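Side-chain contacts in phosphodiesterase (Salpingoeca rosetta, PDB 7D7P), which belongs to the cyclic nucleotide phosphodiesterase family of the HD clan and carries zinc and magnesium ions in a helical fold without strands: residues V115-T118 and T119-L122; E269-K272 and R273-R277; R277-K280 and E281-Q285. All coordinates share one frame; numbering follows the deposited sequence.

Contact 1 of 3, residues V115-T118 and T119-L122; sequences VLHT and TYLL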
ATOM      1  N   VAL A 115      24.940  -8.709  -3.436  1.00 11.72           N
ATOM      2  CA  VAL A 115      24.521  -9.061  -2.084  1.00 13.35           C
ATOM      3  C   VAL A 115      25.700  -8.975  -1.123  1.00 13.80           C
ATOM      4  O   VAL A 115      25.545  -8.577   0.038  1.00 16.62           O
ATOM      5  CB  VAL A 115      23.866 -10.455  -2.079  1.00 13.97           C
ATOM      6  CG1 VAL A 115      23.544 -10.905  -0.658  1.00 15.99           C
ATOM      7  CG2 VAL A 115      22.606 -10.432  -2.923  1.00 13.12           C
ATOM      8  N   LEU A 116      26.899  -9.333  -1.590  1.00 15.67           N
ATOM      9  CA  LEU A 116      28.088  -9.173  -0.760  1.00 18.58           C
ATOM     10  C   LEU A 116      28.328  -7.705  -0.429  1.00 15.42           C
ATOM     11  O   LEU A 116      28.554  -7.346   0.732  1.00 19.68           O
ATOM     12  CB  LEU A 116      29.311  -9.770  -1.458  1.00 11.44           C
ATOM     13  CG  LEU A 116      30.647  -9.369  -0.821  1.00 21.71           C
ATOM     14  CD1 LEU A 116      30.786  -9.974   0.569  1.00 16.43           C
ATOM     15  CD2 LEU A 116      31.829  -9.758  -1.697  1.00 19.24           C
ATOM     16  N   HIS A 117      28.274  -6.838  -1.444  1.00 12.54           N
ATOM     17  CA  HIS A 117      28.544  -5.421  -1.218  1.00 21.53           C
ATOM     18  C   HIS A 117      27.468  -4.778  -0.352  1.00 18.54           C
ATOM     19  O   HIS A 117      27.774  -3.958   0.522  1.00 22.53           O
ATOM     20  CB  HIS A 117      28.667  -4.689  -2.554  1.00 19.03           C
ATOM     21  CG  HIS A 117      29.062  -3.253  -2.418  1.00 20.80           C
ATOM     22  ND1 HIS A 117      28.141  -2.236  -2.288  1.00 18.37           N
ATOM     23  CD2 HIS A 117      30.281  -2.663  -2.387  1.00 24.91           C
ATOM     24  CE1 HIS A 117      28.775  -1.081  -2.184  1.00 19.63           C
ATOM     25  NE2 HIS A 117      30.075  -1.313  -2.241  1.00 22.21           N
ATOM     26  N   THR A 118      26.202  -5.133  -0.582  1.00 16.25           N
ATOM     27  CA  THR A 118      25.120  -4.575   0.224  1.00 15.99           C
ATOM     28  C   THR A 118      25.198  -5.068   1.665  1.00 17.71           C
ATOM     29  O   THR A 118      24.878  -4.322   2.598  1.00 18.46           O
ATOM     30  CB  THR A 118      23.770  -4.931  -0.400  1.00 20.05           C
ATOM     31  OG1 THR A 118      23.766  -4.538  -1.780  1.00 17.68           O
ATOM     32  CG2 THR A 118      22.628  -4.226   0.330  1.00 14.84           C
ATOM     33  N   THR A 119      25.618  -6.321   1.864  1.00 16.57           N
ATOM     34  CA  THR A 119      25.844  -6.819   3.218  1.00 15.91           C
ATOM     35  C   THR A 119      26.961  -6.041   3.900  1.00 15.40           C
ATOM     36  O   THR A 119      26.882  -5.738   5.097  1.00 18.29           O
ATOM     37  CB  THR A 119      26.177  -8.312   3.185  1.00 19.05           C
ATOM     38  OG1 THR A 119      25.087  -9.036   2.601  1.00 15.05           O
ATOM     39  CG2 THR A 119      26.433  -8.839   4.595  1.00 21.17           C
ATOM     40  N   TYR A 120      28.008  -5.700   3.147  1.00 14.99           N
ATOM     41  CA  TYR A 120      29.089  -4.889   3.694  1.00 21.45           C
ATOM     42  C   TYR A 120      28.590  -3.504   4.091  1.00 22.17           C
ATOM     43  O   TYR A 120      29.034  -2.940   5.097  1.00 19.44           O
ATOM     44  CB  TYR A 120      30.223  -4.808   2.671  1.00 15.82           C
ATOM     45  CG  TYR A 120      30.968  -3.496   2.616  1.00 19.32           C
ATOM     46  CD1 TYR A 120      31.996  -3.219   3.509  1.00 19.63           C
ATOM     47  CD2 TYR A 120      30.670  -2.549   1.645  1.00 17.65           C
ATOM     48  CE1 TYR A 120      32.689  -2.026   3.450  1.00 18.33           C
ATOM     49  CE2 TYR A 120      31.356  -1.355   1.581  1.00 16.90           C
ATOM     50  CZ  TYR A 120      32.365  -1.098   2.482  1.00 21.95           C
ATOM     51  OH  TYR A 120      33.053   0.093   2.413  1.00 24.19           O
ATOM     52  N   LEU A 121      27.651  -2.945   3.321  1.00 13.57           N
ATOM     53  CA  LEU A 121      27.087  -1.647   3.678  1.00 19.25           C
ATOM     54  C   LEU A 121      26.213  -1.748   4.923  1.00 20.81           C
ATOM     55  O   LEU A 121      26.280  -0.886   5.807  1.00 23.17           O
ATOM     56  CB  LEU A 121      26.281  -1.077   2.509  1.00 20.54           C
ATOM     57  CG  LEU A 121      27.025  -0.712   1.221  1.00 23.93           C
ATOM     58  CD1 LEU A 121      26.032  -0.376   0.117  1.00 20.52           C
ATOM     59  CD2 LEU A 121      27.984   0.448   1.448  1.00 22.52           C
ATOM     60  N   LEU A 122      25.394  -2.800   5.013  1.00 17.45           N
ATOM     61  CA  LEU A 122      24.462  -2.926   6.130  1.00 20.65           C
ATOM     62  C   LEU A 122      25.192  -3.196   7.441  1.00 22.95           C
ATOM     63  O   LEU A 122      24.852  -2.611   8.476  1.00 24.17           O
ATOM     64  CB  LEU A 122      23.450  -4.036   5.840  1.00 16.41           C
ATOM     65  CG  LEU A 122      22.416  -3.746   4.749  1.00 18.73           C
ATOM     66  CD1 LEU A 122      21.726  -5.027   4.310  1.00 18.90           C
ATOM     67  CD2 LEU A 122      21.396  -2.729   5.235  1.00 19.54           C
TER
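Thr119 turns its hydroxyl back on the turn before it: OG1 gives its proton to Val115 O at 2.6 Å, while Thr119 N reaches the same oxygen at 2.9 Å. The two donors come from opposite faces of the carbonyl plane. OG1 can do this because it stands beside its own backbone N (chi1 -60°), the setting in which a helical threonine folds onto the carbonyl four residues back. Tyr120 follows with its ring beside that of His117, both side chains pointing the same way. CD2 of Tyr120 lies 4.0 Å above the imidazole plane, offset toward the rim, and the planes meet obliquely at 56°; the in-plane edge of the phenol ring faces His117 O. Leu121 then brings CD1 to 3.6 Å from CE1 of His117, so residues three and four positions on both touch the imidazole. Leu122 runs alongside Thr118, its CD1 4.2 Å from CG2. Every residue here is buried in helix 109-126, packed between helices 63-76, 133-145 and 245-260; Val115 touches His146, a zinc ligand. His117 NE2 is bonded to Leu51 O, and Phe56 stacks on its ring. Thr118 OG1 bonds to Met114 O, the same four-residue step that Thr119 makes. Both threonine hydroxyls are thus satisfied by their own helix, which is how these two buried groups are accommodated inside the protein.

Contact 2 of 3, residues E269-K272 and R273-R277; sequences ESNK and RWSAR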
ATOM      1  N   GLU A 269      17.268   3.296 -12.137  1.00 26.68           N
ATOM      2  CA  GLU A 269      17.859   2.626 -13.290  1.00 24.97           C
ATOM      3  C   GLU A 269      18.384   1.248 -12.907  1.00 24.78           C
ATOM      4  O   GLU A 269      18.277   0.294 -13.685  1.00 28.21           O
ATOM      5  CB  GLU A 269      18.974   3.477 -13.894  1.00 31.01           C
ATOM      6  CG  GLU A 269      19.468   2.957 -15.238  1.00 42.51           C
ATOM      7  CD  GLU A 269      20.499   3.865 -15.878  1.00 55.17           C
ATOM      8  OE1 GLU A 269      21.686   3.784 -15.493  1.00 60.57           O
ATOM      9  OE2 GLU A 269      20.124   4.656 -16.768  1.00 68.47           O
ATOM     10  N   SER A 270      18.948   1.123 -11.702  1.00 19.25           N
ATOM     11  CA  SER A 270      19.356  -0.188 -11.209  1.00 22.59           C
ATOM     12  C   SER A 270      18.144  -1.049 -10.877  1.00 23.21           C
ATOM     13  O   SER A 270      18.130  -2.252 -11.171  1.00 22.31           O
ATOM     14  CB  SER A 270      20.264  -0.024  -9.986  1.00 22.19           C
ATOM     15  OG  SER A 270      20.434  -1.254  -9.302  1.00 30.28           O
ATOM     16  N   ASN A 271      17.113  -0.446 -10.273  1.00 23.34           N
ATOM     17  CA  ASN A 271      15.886  -1.175  -9.967  1.00 25.20           C
ATOM     18  C   ASN A 271      15.267  -1.771 -11.228  1.00 27.20           C
ATOM     19  O   ASN A 271      14.846  -2.935 -11.231  1.00 20.32           O
ATOM     20  CB  ASN A 271      14.894  -0.242  -9.266  1.00 25.66           C
ATOM     21  CG  ASN A 271      13.729  -0.985  -8.614  1.00 31.12           C
ATOM     22  OD1 ASN A 271      12.868  -0.369  -7.978  1.00 29.28           O
ATOM     23  ND2 ASN A 271      13.695  -2.301  -8.766  1.00 24.36           N
ATOM     24  N   LYS A 272      15.222  -0.995 -12.313  1.00 18.31           N
ATOM     25  CA  LYS A 272      14.523  -1.438 -13.515  1.00 23.60           C
ATOM     26  C   LYS A 272      15.299  -2.520 -14.259  1.00 24.83           C
ATOM     27  O   LYS A 272      14.703  -3.485 -14.752  1.00 24.93           O
ATOM     28  CB  LYS A 272      14.258  -0.245 -14.433  1.00 24.82           C
ATOM     29  CG  LYS A 272      13.326  -0.559 -15.589  1.00 35.21           C
ATOM     30  CD  LYS A 272      13.245   0.603 -16.566  1.00 39.58           C
ATOM     31  CE  LYS A 272      12.079   0.429 -17.520  1.00 39.38           C
ATOM     32  NZ  LYS A 272      12.049  -0.943 -18.101  1.00 54.83           N
ATOM     33  N   ARG A 273      16.622  -2.375 -14.366  1.00 15.91           N
ATOM     34  CA  ARG A 273      17.409  -3.345 -15.124  1.00 25.84           C
ATOM     35  C   ARG A 273      17.399  -4.716 -14.459  1.00 23.27           C
ATOM     36  O   ARG A 273      17.280  -5.742 -15.139  1.00 20.29           O
ATOM     37  CB  ARG A 273      18.845  -2.849 -15.294  1.00 27.24           C
ATOM     38  CG  ARG A 273      18.983  -1.642 -16.206  1.00 29.32           C
ATOM     39  CD  ARG A 273      20.392  -1.072 -16.159  1.00 32.21           C
ATOM     40  NE  ARG A 273      21.358  -1.928 -16.842  1.00 39.58           N
ATOM     41  CZ  ARG A 273      22.673  -1.737 -16.820  1.00 48.92           C
ATOM     42  NH1 ARG A 273      23.190  -0.720 -16.141  1.00 40.07           N
ATOM     43  NH2 ARG A 273      23.477  -2.566 -17.473  1.00 35.85           N
ATOM     44  N   TRP A 274      17.530  -4.756 -13.132  1.00 24.56           N
ATOM     45  CA  TRP A 274      17.534  -6.037 -12.435  1.00 19.68           C
ATOM     46  C   TRP A 274      16.142  -6.657 -12.407  1.00 18.17           C
ATOM     47  O   TRP A 274      15.999  -7.878 -12.536  1.00 17.57           O
ATOM     48  CB  TRP A 274      18.073  -5.862 -11.016  1.00 20.19           C
ATOM     49  CG  TRP A 274      19.561  -5.718 -10.950  1.00 22.18           C
ATOM     50  CD1 TRP A 274      20.268  -4.555 -10.852  1.00 19.51           C
ATOM     51  CD2 TRP A 274      20.528  -6.776 -10.973  1.00 18.77           C
ATOM     52  NE1 TRP A 274      21.617  -4.823 -10.811  1.00 22.85           N
ATOM     53  CE2 TRP A 274      21.803  -6.179 -10.884  1.00 19.12           C
ATOM     54  CE3 TRP A 274      20.440  -8.169 -11.060  1.00 19.97           C
ATOM     55  CZ2 TRP A 274      22.979  -6.926 -10.879  1.00 18.13           C
ATOM     56  CZ3 TRP A 274      21.613  -8.911 -11.056  1.00 18.88           C
ATOM     57  CH2 TRP A 274      22.864  -8.288 -10.967  1.00 19.12           C
ATOM     58  N   SER A 275      15.103  -5.833 -12.239  1.00 11.92           N
ATOM     59  CA  SER A 275      13.739  -6.356 -12.240  1.00 24.37           C
ATOM     60  C   SER A 275      13.370  -6.934 -13.601  1.00 15.88           C
ATOM     61  O   SER A 275      12.678  -7.955 -13.681  1.00 21.40           O
ATOM     62  CB  SER A 275      12.751  -5.262 -11.838  1.00 25.35           C
ATOM     63  OG  SER A 275      12.834  -4.986 -10.451  1.00 38.07           O
ATOM     64  N   ALA A 276      13.815  -6.290 -14.682  1.00 17.03           N
ATOM     65  CA  ALA A 276      13.574  -6.831 -16.015  1.00 20.28           C
ATOM     66  C   ALA A 276      14.308  -8.149 -16.221  1.00 26.79           C
ATOM     67  O   ALA A 276      13.833  -9.012 -16.968  1.00 18.71           O
ATOM     68  CB  ALA A 276      13.988  -5.819 -17.083  1.00 16.44           C
ATOM     69  N   ARG A 277      15.462  -8.319 -15.570  1.00 11.23           N
ATOM     70  CA  ARG A 277      16.188  -9.582 -15.658  1.00 21.49           C
ATOM     71  C   ARG A 277      15.474 -10.685 -14.888  1.00 15.51           C
ATOM     72  O   ARG A 277      15.449 -11.838 -15.331  1.00 15.99           O
ATOM     73  CB  ARG A 277      17.616  -9.396 -15.145  1.00 18.09           C
ATOM     74  CG  ARG A 277      18.482  -8.587 -16.093  1.00 19.83           C
ATOM     75  CD  ARG A 277      19.792  -8.156 -15.459  1.00 21.92           C
ATOM     76  NE  ARG A 277      20.710  -7.626 -16.463  1.00 21.78           N
ATOM     77  CZ  ARG A 277      21.666  -8.339 -17.049  1.00 26.00           C
ATOM     78  NH1 ARG A 277      21.830  -9.615 -16.727  1.00 16.69           N
ATOM     79  NH2 ARG A 277      22.457  -7.779 -17.955  1.00 26.26           N
TER
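Trp274 and Ser270 meet through an indole edge: CD1 lies 3.2 Å from Ser270 O, close to the ring plane, and 3.7 Å from Ser270 OG. With CG beside the backbone N (chi1 -77°), the five-membered ring leans back over the preceding turn. Its NE1 bonds to Asp57 OD1, and Ser270 OG makes a weak bond to the other carboxylate oxygen, OD2, so one aspartate receives both side chains.

Among the backbone bonds, Trp274 N bonds to Ser270 O, so this oxygen receives both the backbone N-H and the indole edge. Asn271 O accepts Ser275 N at 3.1 Å, and Ser275 OG also comes within 3.0 Å of that oxygen, although the hydroxyl proton has another acceptor within reach. Asn271 spends its own amide elsewhere: OD1 takes the NE1 hydrogen of Trp348, and ND2 bonds weakly to Glu312 OE2.

The Ser270-Trp274 and Asn271-Ser275 pairs are i to i+4 pairings near the start of helix 268-291, which packs on helices 109-126, 305-330 and 336-359 in the all-helical phosphodiesterase fold. Trp274 reaches inward to His111, a zinc ligand, and packs edge-to-face with Phe106 and His262.

The charged residues Glu269 and Arg273 are more exposed. The aliphatic part of Arg273 passes across the carbonyl oxygen of Glu269, its CG 3.3 Å from Glu269 O. A bend at chi3 (72°) then carries the guanidinium to Asp60, with which NH1 forms a salt bridge, while Glu269 OE1 stays 4.8 Å from Arg273 NH1, near but not in contact.

Contact 3 of 3, residues R277-K280 and E281-Q285; sequences RLQK and EFNNQ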
ATOM      1  N   ARG A 277      15.462  -8.319 -15.570  1.00 11.23           N
ATOM      2  CA  ARG A 277      16.188  -9.582 -15.658  1.00 21.49           C
ATOM      3  C   ARG A 277      15.474 -10.685 -14.888  1.00 15.51           C
ATOM      4  O   ARG A 277      15.449 -11.838 -15.331  1.00 15.99           O
ATOM      5  CB  ARG A 277      17.616  -9.396 -15.145  1.00 18.09           C
ATOM      6  CG  ARG A 277      18.482  -8.587 -16.093  1.00 19.83           C
ATOM      7  CD  ARG A 277      19.792  -8.156 -15.459  1.00 21.92           C
ATOM      8  NE  ARG A 277      20.710  -7.626 -16.463  1.00 21.78           N
ATOM      9  CZ  ARG A 277      21.666  -8.339 -17.049  1.00 26.00           C
ATOM     10  NH1 ARG A 277      21.830  -9.615 -16.727  1.00 16.69           N
ATOM     11  NH2 ARG A 277      22.457  -7.779 -17.955  1.00 26.26           N
ATOM     12  N   LEU A 278      14.885 -10.353 -13.734  1.00 11.91           N
ATOM     13  CA  LEU A 278      14.122 -11.347 -12.986  1.00 15.52           C
ATOM     14  C   LEU A 278      12.868 -11.763 -13.744  1.00 19.42           C
ATOM     15  O   LEU A 278      12.497 -12.943 -13.744  1.00 14.81           O
ATOM     16  CB  LEU A 278      13.759 -10.801 -11.605  1.00 20.03           C
ATOM     17  CG  LEU A 278      13.073 -11.791 -10.658  1.00 20.34           C
ATOM     18  CD1 LEU A 278      14.034 -12.907 -10.262  1.00 13.53           C
ATOM     19  CD2 LEU A 278      12.515 -11.086  -9.424  1.00 19.87           C
ATOM     20  N   GLN A 279      12.199 -10.803 -14.389  1.00 18.49           N
ATOM     21  CA  GLN A 279      11.026 -11.125 -15.196  1.00 18.77           C
ATOM     22  C   GLN A 279      11.378 -12.104 -16.310  1.00 15.03           C
ATOM     23  O   GLN A 279      10.588 -13.000 -16.630  1.00 21.80           O
ATOM     24  CB  GLN A 279      10.423  -9.844 -15.775  1.00 17.78           C
ATOM     25  CG  GLN A 279       9.095 -10.041 -16.497  1.00 21.77           C
ATOM     26  CD  GLN A 279       8.647  -8.798 -17.250  1.00 25.03           C
ATOM     27  OE1 GLN A 279       9.437  -8.164 -17.947  1.00 26.60           O
ATOM     28  NE2 GLN A 279       7.378  -8.442 -17.103  1.00 19.10           N
ATOM     29  N   LYS A 280      12.565 -11.955 -16.905  1.00 18.89           N
ATOM     30  CA  LYS A 280      12.991 -12.880 -17.950  1.00 18.73           C
ATOM     31  C   LYS A 280      13.130 -14.298 -17.412  1.00 21.72           C
ATOM     32  O   LYS A 280      12.777 -15.266 -18.097  1.00 20.17           O
ATOM     33  CB  LYS A 280      14.309 -12.406 -18.566  1.00 25.25           C
ATOM     34  CG  LYS A 280      14.673 -13.115 -19.859  1.00 33.54           C
ATOM     35  CD  LYS A 280      16.012 -12.638 -20.393  1.00 52.18           C
ATOM     36  CE  LYS A 280      15.916 -12.248 -21.861  1.00 57.95           C
ATOM     37  NZ  LYS A 280      17.263 -12.084 -22.475  1.00 49.08           N
ATOM     38  N   GLU A 281      13.644 -14.442 -16.187  1.00 17.26           N
ATOM     39  CA  GLU A 281      13.698 -15.760 -15.564  1.00 18.18           C
ATOM     40  C   GLU A 281      12.297 -16.302 -15.304  1.00 18.59           C
ATOM     41  O   GLU A 281      12.030 -17.488 -15.539  1.00 16.78           O
ATOM     42  CB  GLU A 281      14.498 -15.698 -14.265  1.00 19.96           C
ATOM     43  CG  GLU A 281      15.963 -15.365 -14.462  1.00 18.20           C
ATOM     44  CD  GLU A 281      16.784 -15.573 -13.207  1.00 21.50           C
ATOM     45  OE1 GLU A 281      16.216 -16.013 -12.183  1.00 18.98           O
ATOM     46  OE2 GLU A 281      18.001 -15.298 -13.249  1.00 19.43           O
ATOM     47  N   PHE A 282      11.392 -15.449 -14.820  1.00 16.37           N
ATOM     48  CA  PHE A 282      10.015 -15.878 -14.600  1.00 17.99           C
ATOM     49  C   PHE A 282       9.382 -16.374 -15.896  1.00 19.27           C
ATOM     50  O   PHE A 282       8.708 -17.411 -15.908  1.00 18.65           O
ATOM     51  CB  PHE A 282       9.189 -14.732 -14.011  1.00 24.43           C
ATOM     52  CG  PHE A 282       9.516 -14.411 -12.574  1.00 22.20           C
ATOM     53  CD1 PHE A 282      10.411 -15.186 -11.855  1.00 22.66           C
ATOM     54  CD2 PHE A 282       8.916 -13.333 -11.943  1.00 24.16           C
ATOM     55  CE1 PHE A 282      10.708 -14.888 -10.539  1.00 27.18           C
ATOM     56  CE2 PHE A 282       9.207 -13.032 -10.625  1.00 27.65           C
ATOM     57  CZ  PHE A 282      10.105 -13.811  -9.923  1.00 25.04           C
ATOM     58  N   ASN A 283       9.598 -15.653 -17.001  1.00 17.84           N
ATOM     59  CA  ASN A 283       9.007 -16.049 -18.276  1.00 22.33           C
ATOM     60  C   ASN A 283       9.595 -17.361 -18.778  1.00 20.39           C
ATOM     61  O   ASN A 283       8.872 -18.197 -19.334  1.00 21.74           O
ATOM     62  CB  ASN A 283       9.205 -14.943 -19.316  1.00 16.25           C
ATOM     63  CG  ASN A 283       8.524 -13.646 -18.924  1.00 21.82           C
ATOM     64  OD1 ASN A 283       7.595 -13.636 -18.115  1.00 25.30           O
ATOM     65  ND2 ASN A 283       8.982 -12.541 -19.500  1.00 20.71           N
ATOM     66  N   ASN A 284      10.904 -17.558 -18.597  1.00 19.61           N
ATOM     67  CA  ASN A 284      11.524 -18.817 -19.000  1.00 22.36           C
ATOM     68  C   ASN A 284      10.996 -19.992 -18.187  1.00 22.07           C
ATOM     69  O   ASN A 284      10.864 -21.101 -18.718  1.00 20.95           O
ATOM     70  CB  ASN A 284      13.044 -18.722 -18.868  1.00 20.99           C
ATOM     71  CG  ASN A 284      13.671 -17.860 -19.948  1.00 33.35           C
ATOM     72  OD1 ASN A 284      13.095 -17.670 -21.019  1.00 32.87           O
ATOM     73  ND2 ASN A 284      14.857 -17.331 -19.670  1.00 33.19           N
ATOM     74  N   GLN A 285      10.690 -19.776 -16.904  1.00 22.60           N
ATOM     75  CA  GLN A 285      10.186 -20.868 -16.077  1.00 17.43           C
ATOM     76  C   GLN A 285       8.784 -21.281 -16.506  1.00 20.18           C
ATOM     77  O   GLN A 285       8.489 -22.477 -16.624  1.00 23.66           O
ATOM     78  CB  GLN A 285      10.196 -20.470 -14.599  1.00 13.97           C
ATOM     79  CG  GLN A 285       9.580 -21.533 -13.701  1.00 16.86           C
ATOM     80  CD  GLN A 285       9.660 -21.193 -12.226  1.00 26.91           C
ATOM     81  OE1 GLN A 285      10.666 -20.662 -11.749  1.00 21.70           O
ATOM     82  NE2 GLN A 285       8.597 -21.506 -11.494  1.00 22.68           N
TER
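The phenyl ring of Phe282 takes Leu278 over one face. Leu278 CG sits 4.0 Å from the ring centroid and 26° off the normal, a CH-pi contact, and both its methyls lie on that same side, toward the outer end of the ring: CD1 lies 3.9 Å from CE1, and CD2 3.7 Å from CZ. Leu278 O lies over the same face, 3.5 Å above the plane near the rim, at the end of the ring by CG. Phe282 thus lies against both the backbone and the side chain of one residue. Leu278 reaches it because CG is anti to the backbone N (chi1 -174°), which places the branch beside its own carbonyl carbon, where it meets the ring of Phe282 leaning back from the next turn.

Phe282 N also bonds to Leu278 O. Of the other flat groups, the side chains of Asn283 and Gln279 cross, their amide planes 35° apart, and Asn283 CG lies 3.2 Å from the main-chain Gln279 O. Gln279 sends its NE2 elsewhere, to Asp304 O. One residue further on, Asn284 CG lies 3.3 Å from Lys280 O.

On another flank, Glu281 lays CG 3.7 Å from Arg277 O. In this middle part of helix 268-291 the Leu278-Phe282 pair is held by apolar and CH-pi contact, whereas the buried carboxylate of Glu281 is satisfied by Phe106 N at OE2 and His107 ND1 at OE1; together with the bond from Arg277 NH1 to Pro105 O, it joins the helix to residues 105-107, just before helix 109-126.

From the N terminus, the chain first meets contact 1, on helix 109-126, about 8 Å from the centre of the chain. It then passes the zinc ligands His146, Asp147 and Asp260 before entering helix 268-291, where contacts 2 and 3 follow in series. None of the three closes a loop, since each joins successive turns of one helix, and none nests in or crosses another. Contacts 2 and 3 share Arg277, with centres about 12 Å apart. Contact 1 stays about 8 Å from contact 2 at the nearest atoms; Met114, just before contact 1, joins them by packing on Trp274. Contact 3 ties helix 268-291 to residues 105-107, ahead of helix 109-126.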